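Local atomic coordinates of putative acetyl xylan esterase (Cellvibrio japonicus, PDB entry 2W9X), a protein that removes acetyl groups from plant cell wall polysaccharides, acting on acetylated xylan and, with a large preference, on glucomannan. Residues Ala54-Thr59 / Asp189-Ile194; Glu112-Thr117 / Thr173-Met178. All blocks are in the same frame, centred on the assembly; numbering follows the deposited sequence.

Interaction 1. Residues Ala54-Thr59 / Asp189-Ile194; sequences AVYFET and DADYQI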
ATOM      1  N   ALA B  54      -8.358 -13.848 -21.864  1.00 38.68           N
ATOM      2  CA  ALA B  54      -7.338 -14.703 -21.228  1.00 38.31           C
ATOM      3  C   ALA B  54      -7.831 -16.002 -20.566  1.00 38.80           C
ATOM      4  O   ALA B  54      -7.122 -16.596 -19.736  1.00 38.46           O
ATOM      5  CB  ALA B  54      -6.470 -13.876 -20.249  1.00 38.42           C
ATOM      6  N   VAL B  55      -9.037 -16.430 -20.943  1.00 38.65           N
ATOM      7  CA  VAL B  55      -9.620 -17.694 -20.518  1.00 39.24           C
ATOM      8  C   VAL B  55      -8.691 -18.855 -20.916  1.00 39.45           C
ATOM      9  O   VAL B  55      -7.981 -18.769 -21.924  1.00 38.89           O
ATOM     10  CB  VAL B  55     -11.065 -17.856 -21.120  1.00 39.61           C
ATOM     11  CG1 VAL B  55     -11.539 -19.277 -21.078  1.00 39.68           C
ATOM     12  CG2 VAL B  55     -12.047 -16.951 -20.382  1.00 39.13           C
ATOM     13  N   TYR B  56      -8.657 -19.907 -20.096  1.00 39.49           N
ATOM     14  CA  TYR B  56      -7.856 -21.099 -20.412  1.00 39.18           C
ATOM     15  C   TYR B  56      -8.479 -22.410 -19.938  1.00 39.07           C
ATOM     16  O   TYR B  56      -9.282 -22.431 -18.995  1.00 39.49           O
ATOM     17  CB  TYR B  56      -6.408 -20.971 -19.898  1.00 38.66           C
ATOM     18  CG  TYR B  56      -6.257 -20.759 -18.406  1.00 38.86           C
ATOM     19  CD1 TYR B  56      -6.102 -21.846 -17.540  1.00 38.85           C
ATOM     20  CD2 TYR B  56      -6.246 -19.467 -17.863  1.00 38.01           C
ATOM     21  CE1 TYR B  56      -5.954 -21.657 -16.168  1.00 39.16           C
ATOM     22  CE2 TYR B  56      -6.099 -19.265 -16.492  1.00 38.52           C
ATOM     23  CZ  TYR B  56      -5.949 -20.362 -15.648  1.00 39.87           C
ATOM     24  OH  TYR B  56      -5.792 -20.171 -14.296  1.00 38.20           O
ATOM     25  N   PHE B  57      -8.090 -23.494 -20.607  1.00 39.02           N
ATOM     26  CA  PHE B  57      -8.534 -24.857 -20.292  1.00 39.08           C
ATOM     27  C   PHE B  57      -7.318 -25.785 -20.221  1.00 38.92           C
ATOM     28  O   PHE B  57      -6.437 -25.737 -21.101  1.00 39.27           O
ATOM     29  CB  PHE B  57      -9.506 -25.369 -21.361  1.00 38.93           C
ATOM     30  CG  PHE B  57     -10.688 -24.466 -21.593  1.00 39.21           C
ATOM     31  CD1 PHE B  57     -11.881 -24.658 -20.887  1.00 39.99           C
ATOM     32  CD2 PHE B  57     -10.623 -23.437 -22.526  1.00 39.54           C
ATOM     33  CE1 PHE B  57     -12.971 -23.827 -21.100  1.00 38.95           C
ATOM     34  CE2 PHE B  57     -11.718 -22.598 -22.742  1.00 39.12           C
ATOM     35  CZ  PHE B  57     -12.889 -22.793 -22.030  1.00 37.70           C
ATOM     36  N   GLU B  58      -7.264 -26.608 -19.173  1.00 38.08           N
ATOM     37  CA  GLU B  58      -6.141 -27.519 -18.962  1.00 37.61           C
ATOM     38  C   GLU B  58      -6.611 -28.953 -18.822  1.00 37.36           C
ATOM     39  O   GLU B  58      -7.706 -29.210 -18.297  1.00 36.76           O
ATOM     40  CB  GLU B  58      -5.321 -27.131 -17.736  1.00 37.17           C
ATOM     41  CG  GLU B  58      -4.477 -25.876 -17.939  1.00 39.17           C
ATOM     42  CD  GLU B  58      -3.878 -25.366 -16.655  1.00 39.15           C
ATOM     43  OE1 GLU B  58      -2.639 -25.351 -16.564  1.00 40.08           O
ATOM     44  OE2 GLU B  58      -4.636 -24.982 -15.733  1.00 41.41           O
ATOM     45  N   THR B  59      -5.780 -29.876 -19.305  1.00 37.08           N
ATOM     46  CA  THR B  59      -5.999 -31.312 -19.094  1.00 36.23           C
ATOM     47  C   THR B  59      -4.685 -32.102 -19.007  1.00 36.83           C
ATOM     48  O   THR B  59      -3.612 -31.585 -19.353  1.00 36.76           O
ATOM     49  CB  THR B  59      -6.964 -31.925 -20.137  1.00 36.21           C
ATOM     50  OG1 THR B  59      -7.442 -33.174 -19.641  1.00 34.27           O
ATOM     51  CG2 THR B  59      -6.291 -32.148 -21.489  1.00 35.57           C
ATOM     52  N   ASP B 189       2.393 -19.600  -9.823  1.00 40.19           N
ATOM     53  CA  ASP B 189       1.534 -20.744 -10.144  1.00 40.45           C
ATOM     54  C   ASP B 189       0.121 -20.598  -9.566  1.00 40.12           C
ATOM     55  O   ASP B 189      -0.401 -21.507  -8.915  1.00 39.53           O
ATOM     56  CB  ASP B 189       2.179 -22.077  -9.719  1.00 40.19           C
ATOM     57  CG  ASP B 189       1.433 -23.286 -10.254  1.00 41.11           C
ATOM     58  OD1 ASP B 189       0.828 -23.188 -11.351  1.00 41.05           O
ATOM     59  OD2 ASP B 189       1.448 -24.335  -9.568  1.00 41.34           O
ATOM     60  N   ALA B 190      -0.483 -19.440  -9.819  1.00 39.50           N
ATOM     61  CA  ALA B 190      -1.851 -19.170  -9.375  1.00 39.07           C
ATOM     62  C   ALA B 190      -2.808 -19.239 -10.538  1.00 38.39           C
ATOM     63  O   ALA B 190      -2.453 -18.929 -11.669  1.00 37.59           O
ATOM     64  CB  ALA B 190      -1.938 -17.794  -8.721  1.00 38.66           C
ATOM     65  N   ASP B 191      -4.035 -19.657 -10.262  1.00 38.42           N
ATOM     66  CA  ASP B 191      -5.080 -19.514 -11.258  1.00 38.54           C
ATOM     67  C   ASP B 191      -5.454 -18.044 -11.388  1.00 38.40           C
ATOM     68  O   ASP B 191      -5.256 -17.259 -10.453  1.00 39.53           O
ATOM     69  CB  ASP B 191      -6.286 -20.393 -10.912  1.00 38.52           C
ATOM     70  CG  ASP B 191      -6.061 -21.836 -11.288  1.00 39.01           C
ATOM     71  OD1 ASP B 191      -5.727 -22.117 -12.465  1.00 39.66           O
ATOM     72  OD2 ASP B 191      -6.197 -22.689 -10.394  1.00 37.63           O
ATOM     73  N   TYR B 192      -5.943 -17.642 -12.556  1.00 37.90           N
ATOM     74  CA  TYR B 192      -6.236 -16.225 -12.757  1.00 37.34           C
ATOM     75  C   TYR B 192      -7.480 -15.982 -13.557  1.00 37.02           C
ATOM     76  O   TYR B 192      -7.850 -16.795 -14.409  1.00 36.95           O
ATOM     77  CB  TYR B 192      -5.048 -15.474 -13.407  1.00 36.93           C
ATOM     78  CG  TYR B 192      -4.538 -16.045 -14.728  1.00 36.72           C
ATOM     79  CD1 TYR B 192      -5.027 -15.587 -15.955  1.00 34.98           C
ATOM     80  CD2 TYR B 192      -3.531 -17.019 -14.745  1.00 36.62           C
ATOM     81  CE1 TYR B 192      -4.548 -16.105 -17.163  1.00 34.59           C
ATOM     82  CE2 TYR B 192      -3.029 -17.523 -15.945  1.00 36.42           C
ATOM     83  CZ  TYR B 192      -3.535 -17.066 -17.141  1.00 35.57           C
ATOM     84  OH  TYR B 192      -3.034 -17.592 -18.306  1.00 36.91           O
ATOM     85  N   GLN B 193      -8.116 -14.852 -13.255  1.00 37.18           N
ATOM     86  CA  GLN B 193      -9.188 -14.285 -14.059  1.00 37.34           C
ATOM     87  C   GLN B 193      -8.761 -12.879 -14.468  1.00 37.21           C
ATOM     88  O   GLN B 193      -8.259 -12.120 -13.641  1.00 37.88           O
ATOM     89  CB  GLN B 193     -10.497 -14.229 -13.256  1.00 36.68           C
ATOM     90  CG  GLN B 193     -11.134 -15.602 -13.009  1.00 37.25           C
ATOM     91  CD  GLN B 193     -12.609 -15.504 -12.624  1.00 37.83           C
ATOM     92  OE1 GLN B 193     -13.281 -16.521 -12.425  1.00 39.43           O
ATOM     93  NE2 GLN B 193     -13.116 -14.275 -12.510  1.00 35.45           N
ATOM     94  N   ILE B 194      -8.942 -12.552 -15.747  1.00 37.63           N
ATOM     95  CA  ILE B 194      -8.631 -11.221 -16.288  1.00 37.61           C
ATOM     96  C   ILE B 194      -9.946 -10.584 -16.727  1.00 38.01           C
ATOM     97  O   ILE B 194     -10.366 -10.696 -17.872  1.00 38.42           O
ATOM     98  CB  ILE B 194      -7.615 -11.257 -17.471  1.00 37.60           C
ATOM     99  CG1 ILE B 194      -6.403 -12.157 -17.150  1.00 36.88           C
ATOM    100  CG2 ILE B 194      -7.196  -9.834 -17.881  1.00 36.54           C
ATOM    101  CD1 ILE B 194      -5.521 -11.687 -15.960  1.00 36.35           C
TER
HETATM  102  O   HOH W   1      -8.335 -16.560 -17.170  1.00 32.43           O
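One face of the Tyr192 ring receives CE2 of Tyr56, which sits over the ring centre 3.4 Å above its plane, while the backbone carbonyl O of Ala190 lies in plane at the edge of the same ring. The two rings are inclined at 44°, a geometry intermediate between a stack and an edge-to-face pair. At the edge of the Tyr56 ring, in its plane, are Asp191 OD1 and Ala54 O. The phenol oxygen of Tyr56 bonds twice to the 191-194 strand: OH donates to the anti lone pair of Asp191 OD1 at 2.7 Å and accepts from Tyr192 N at 3.1 Å. CG of Tyr56 lies between the backbone N and carbonyl carbon (chi1 59°), directed toward segment 189-194. Arg141 forms salt bridges with Asp191 and Glu58, and probably offsets the repulsion between these two carboxylates. Beyond the rings, Ala54 CB packs on Ile194 CG1 at 3.5 Å, and a water donates to Ala54 O and Tyr192 O. The axes of the short strand segments approach no closer than 10.1 Å, so side chains and water join an outermost strand of the parallel sheet, 191-196, to the N-terminal beta domain, at its interface with the SGNH-hydrolase fold.

Interaction 2. Residues Glu112-Thr117 / Thr173-Met178; sequences EKLTET and TTNSQM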
ATOM      1  N   GLU B 112      -5.041 -21.603 -24.410  1.00 38.73           N
ATOM      2  CA  GLU B 112      -5.257 -20.219 -23.947  1.00 39.10           C
ATOM      3  C   GLU B 112      -5.856 -19.304 -25.013  1.00 38.75           C
ATOM      4  O   GLU B 112      -5.376 -19.251 -26.140  1.00 38.32           O
ATOM      5  CB  GLU B 112      -3.939 -19.591 -23.446  1.00 39.39           C
ATOM      6  CG  GLU B 112      -3.282 -20.326 -22.270  1.00 39.76           C
ATOM      7  CD  GLU B 112      -1.927 -19.776 -21.870  1.00 39.92           C
ATOM      8  OE1 GLU B 112      -1.275 -19.039 -22.652  1.00 40.87           O
ATOM      9  OE2 GLU B 112      -1.502 -20.093 -20.745  1.00 40.77           O
ATOM     10  N   LYS B 113      -6.892 -18.562 -24.632  1.00 38.63           N
ATOM     11  CA  LYS B 113      -7.420 -17.458 -25.440  1.00 38.28           C
ATOM     12  C   LYS B 113      -6.438 -16.268 -25.388  1.00 38.09           C
ATOM     13  O   LYS B 113      -5.924 -15.913 -24.323  1.00 38.06           O
ATOM     14  CB  LYS B 113      -8.806 -17.066 -24.922  1.00 38.93           C
ATOM     15  CG  LYS B 113      -9.455 -15.835 -25.533  1.00 39.73           C
ATOM     16  CD  LYS B 113     -10.461 -15.284 -24.523  1.00 41.66           C
ATOM     17  CE  LYS B 113     -11.739 -14.776 -25.155  1.00 42.87           C
ATOM     18  NZ  LYS B 113     -11.607 -13.421 -25.721  1.00 42.44           N
ATOM     19  N   LEU B 114      -6.176 -15.676 -26.553  1.00 37.21           N
ATOM     20  CA  LEU B 114      -5.209 -14.578 -26.686  1.00 37.02           C
ATOM     21  C   LEU B 114      -5.909 -13.249 -26.904  1.00 36.92           C
ATOM     22  O   LEU B 114      -5.477 -12.222 -26.407  1.00 37.67           O
ATOM     23  CB  LEU B 114      -4.299 -14.851 -27.895  1.00 36.61           C
ATOM     24  CG  LEU B 114      -3.038 -15.695 -27.762  1.00 36.28           C
ATOM     25  CD1 LEU B 114      -3.103 -16.739 -26.695  1.00 36.36           C
ATOM     26  CD2 LEU B 114      -2.587 -16.265 -29.099  1.00 36.28           C
ATOM     27  N   THR B 115      -6.996 -13.282 -27.663  1.00 37.44           N
ATOM     28  CA  THR B 115      -7.616 -12.074 -28.194  1.00 37.33           C
ATOM     29  C   THR B 115      -8.782 -11.569 -27.329  1.00 37.99           C
ATOM     30  O   THR B 115      -9.255 -12.268 -26.431  1.00 37.91           O
ATOM     31  CB  THR B 115      -8.111 -12.314 -29.621  1.00 37.19           C
ATOM     32  OG1 THR B 115      -8.821 -13.554 -29.663  1.00 36.42           O
ATOM     33  CG2 THR B 115      -6.939 -12.368 -30.612  1.00 36.26           C
ATOM     34  N   GLU B 116      -9.209 -10.337 -27.597  1.00 38.08           N
ATOM     35  CA  GLU B 116     -10.313  -9.717 -26.893  1.00 38.52           C
ATOM     36  C   GLU B 116     -11.546  -9.723 -27.780  1.00 38.77           C
ATOM     37  O   GLU B 116     -11.453  -9.438 -28.985  1.00 39.00           O
ATOM     38  CB  GLU B 116      -9.981  -8.274 -26.506  1.00 38.47           C
ATOM     39  CG  GLU B 116     -11.121  -7.593 -25.748  1.00 38.88           C
ATOM     40  CD  GLU B 116     -10.816  -6.177 -25.313  1.00 39.10           C
ATOM     41  OE1 GLU B 116     -10.073  -5.452 -26.013  1.00 38.80           O
ATOM     42  OE2 GLU B 116     -11.346  -5.776 -24.259  1.00 41.32           O
ATOM     43  N   THR B 117     -12.681 -10.053 -27.163  1.00 38.52           N
ATOM     44  CA  THR B 117     -13.996 -10.064 -27.793  1.00 38.96           C
ATOM     45  C   THR B 117     -14.940  -9.241 -26.919  1.00 39.76           C
ATOM     46  O   THR B 117     -15.396  -9.716 -25.872  1.00 39.35           O
ATOM     47  CB  THR B 117     -14.566 -11.502 -27.892  1.00 39.10           C
ATOM     48  OG1 THR B 117     -14.458 -12.152 -26.611  1.00 40.30           O
ATOM     49  CG2 THR B 117     -13.834 -12.337 -28.953  1.00 35.95           C
ATOM     50  N   THR B 173      -2.845  -8.404 -32.947  1.00 38.11           N
ATOM     51  CA  THR B 173      -1.659  -8.122 -32.160  1.00 37.45           C
ATOM     52  C   THR B 173      -1.953  -8.089 -30.661  1.00 37.65           C
ATOM     53  O   THR B 173      -1.040  -7.963 -29.846  1.00 38.27           O
ATOM     54  CB  THR B 173      -0.952  -6.827 -32.629  1.00 37.60           C
ATOM     55  OG1 THR B 173      -1.868  -5.720 -32.588  1.00 37.83           O
ATOM     56  CG2 THR B 173      -0.390  -6.995 -34.051  1.00 36.31           C
ATOM     57  N   THR B 174      -3.221  -8.233 -30.296  1.00 37.58           N
ATOM     58  CA  THR B 174      -3.616  -8.259 -28.888  1.00 37.68           C
ATOM     59  C   THR B 174      -3.388  -9.676 -28.341  1.00 38.40           C
ATOM     60  O   THR B 174      -4.004 -10.639 -28.806  1.00 39.37           O
ATOM     61  CB  THR B 174      -5.083  -7.744 -28.675  1.00 37.55           C
ATOM     62  OG1 THR B 174      -5.182  -6.369 -29.074  1.00 35.84           O
ATOM     63  CG2 THR B 174      -5.518  -7.869 -27.209  1.00 36.14           C
ATOM     64  N   ASN B 175      -2.463  -9.803 -27.390  1.00 38.93           N
ATOM     65  CA  ASN B 175      -2.200 -11.096 -26.759  1.00 38.37           C
ATOM     66  C   ASN B 175      -2.321 -10.974 -25.243  1.00 38.59           C
ATOM     67  O   ASN B 175      -1.371 -10.557 -24.554  1.00 37.70           O
ATOM     68  CB  ASN B 175      -0.831 -11.650 -27.164  1.00 38.82           C
ATOM     69  CG  ASN B 175      -0.598 -13.077 -26.663  1.00 39.39           C
ATOM     70  OD1 ASN B 175      -1.133 -13.487 -25.635  1.00 38.93           O
ATOM     71  ND2 ASN B 175       0.227 -13.828 -27.385  1.00 35.32           N
ATOM     72  N   SER B 176      -3.486 -11.366 -24.726  1.00 37.51           N
ATOM     73  CA  SER B 176      -3.773 -11.207 -23.314  1.00 37.68           C
ATOM     74  C   SER B 176      -2.842 -12.016 -22.414  1.00 37.81           C
ATOM     75  O   SER B 176      -2.607 -11.638 -21.270  1.00 37.85           O
ATOM     76  CB  SER B 176      -5.237 -11.563 -23.027  1.00 37.94           C
ATOM     77  OG  SER B 176      -6.098 -10.575 -23.580  1.00 37.60           O
ATOM     78  N   GLN B 177      -2.324 -13.126 -22.937  1.00 37.81           N
ATOM     79  CA  GLN B 177      -1.494 -14.034 -22.161  1.00 38.07           C
ATOM     80  C   GLN B 177      -0.088 -13.480 -21.961  1.00 38.70           C
ATOM     81  O   GLN B 177       0.672 -13.966 -21.108  1.00 38.51           O
ATOM     82  CB  GLN B 177      -1.433 -15.415 -22.826  1.00 37.91           C
ATOM     83  CG  GLN B 177      -2.789 -16.111 -22.989  1.00 36.77           C
ATOM     84  CD  GLN B 177      -3.527 -16.347 -21.676  1.00 35.63           C
ATOM     85  OE1 GLN B 177      -4.720 -16.630 -21.680  1.00 37.43           O
ATOM     86  NE2 GLN B 177      -2.826 -16.247 -20.559  1.00 34.11           N
ATOM     87  N   MET B 178       0.256 -12.463 -22.748  1.00 39.14           N
ATOM     88  CA  MET B 178       1.512 -11.730 -22.546  1.00 40.37           C
ATOM     89  C   MET B 178       1.363 -10.390 -21.829  1.00 39.27           C
ATOM     90  O   MET B 178       2.367  -9.724 -21.545  1.00 38.08           O
ATOM     91  CB  MET B 178       2.254 -11.584 -23.851  1.00 39.85           C
ATOM     92  CG  MET B 178       2.711 -12.944 -24.267  1.00 40.36           C
ATOM     93  SD  MET B 178       3.850 -12.853 -25.552  1.00 48.11           S
ATOM     94  CE  MET B 178       2.788 -12.264 -26.851  1.00 46.64           C
TER
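Two carbonyl oxygens, Leu114 O and Thr174 O, lie only 3.2 Å apart although neither can donate a proton to the other. The approach accompanies a bond on Leu114 O: Ser176 N donates to a lone pair in the carbonyl plane at 2.7 Å, almost straight at 170°. Asn175 CA adds a C-H...O contact to the same oxygen. The Asn175 side chain, its CG anti to the backbone N (chi1 -173°), has its amide beside the Leu114 side chain, with OD1 3.6 Å from Leu114 CG. OD1 also accepts from Gln177 N, closing an Asx turn that ties the amide to its own backbone. Farther along, the bent Gln177 side chain packs against the extended Glu112, its terminal amide stacked on the carboxylate with the two planes 25° apart; Gln177 CG comes within 3.3 Å of Glu112 OE1 and 3.8 Å of Leu114 CD1. The buried Glu112 forms salt bridges with Arg110, Arg78 and Lys186, which probably offset its charge. Lys113 NZ folds back onto its own chain, donating to Thr115 O and Thr117 OG1. The Glu116 side chain is about 6 Å from that of Ser151, the inferred nucleophile, and its carboxylate accepts from Ser198. Thus an Asx turn in the loop between helices 167-173 and 180-187 meets the end of strand 108-113, where the N-terminal beta domain borders the catalytic site of a CE2 esterase.

Overall arrangement
The two interactions, centred 13 Å apart, belong to one interface between the N-terminal beta domain and the SGNH-hydrolase domain. On the beta-domain side they use neighbouring antiparallel strands, 56-62 and 108-113, joined directly by Lys113 N to Val55 O at 2.9 Å. On the hydrolase side, segment 173-178 precedes helix 180-187 and segment 189-194 comes after that helix; the amide end of Gln177 lies beside the Tyr192 hydroxyl. The order along the chain is 54-59, 112-117, 173-178, 189-194, so interaction 2 falls within the span of interaction 1. Interaction 1 lies at an outermost strand of the parallel sheet, whereas interaction 2 extends the interface toward the active site.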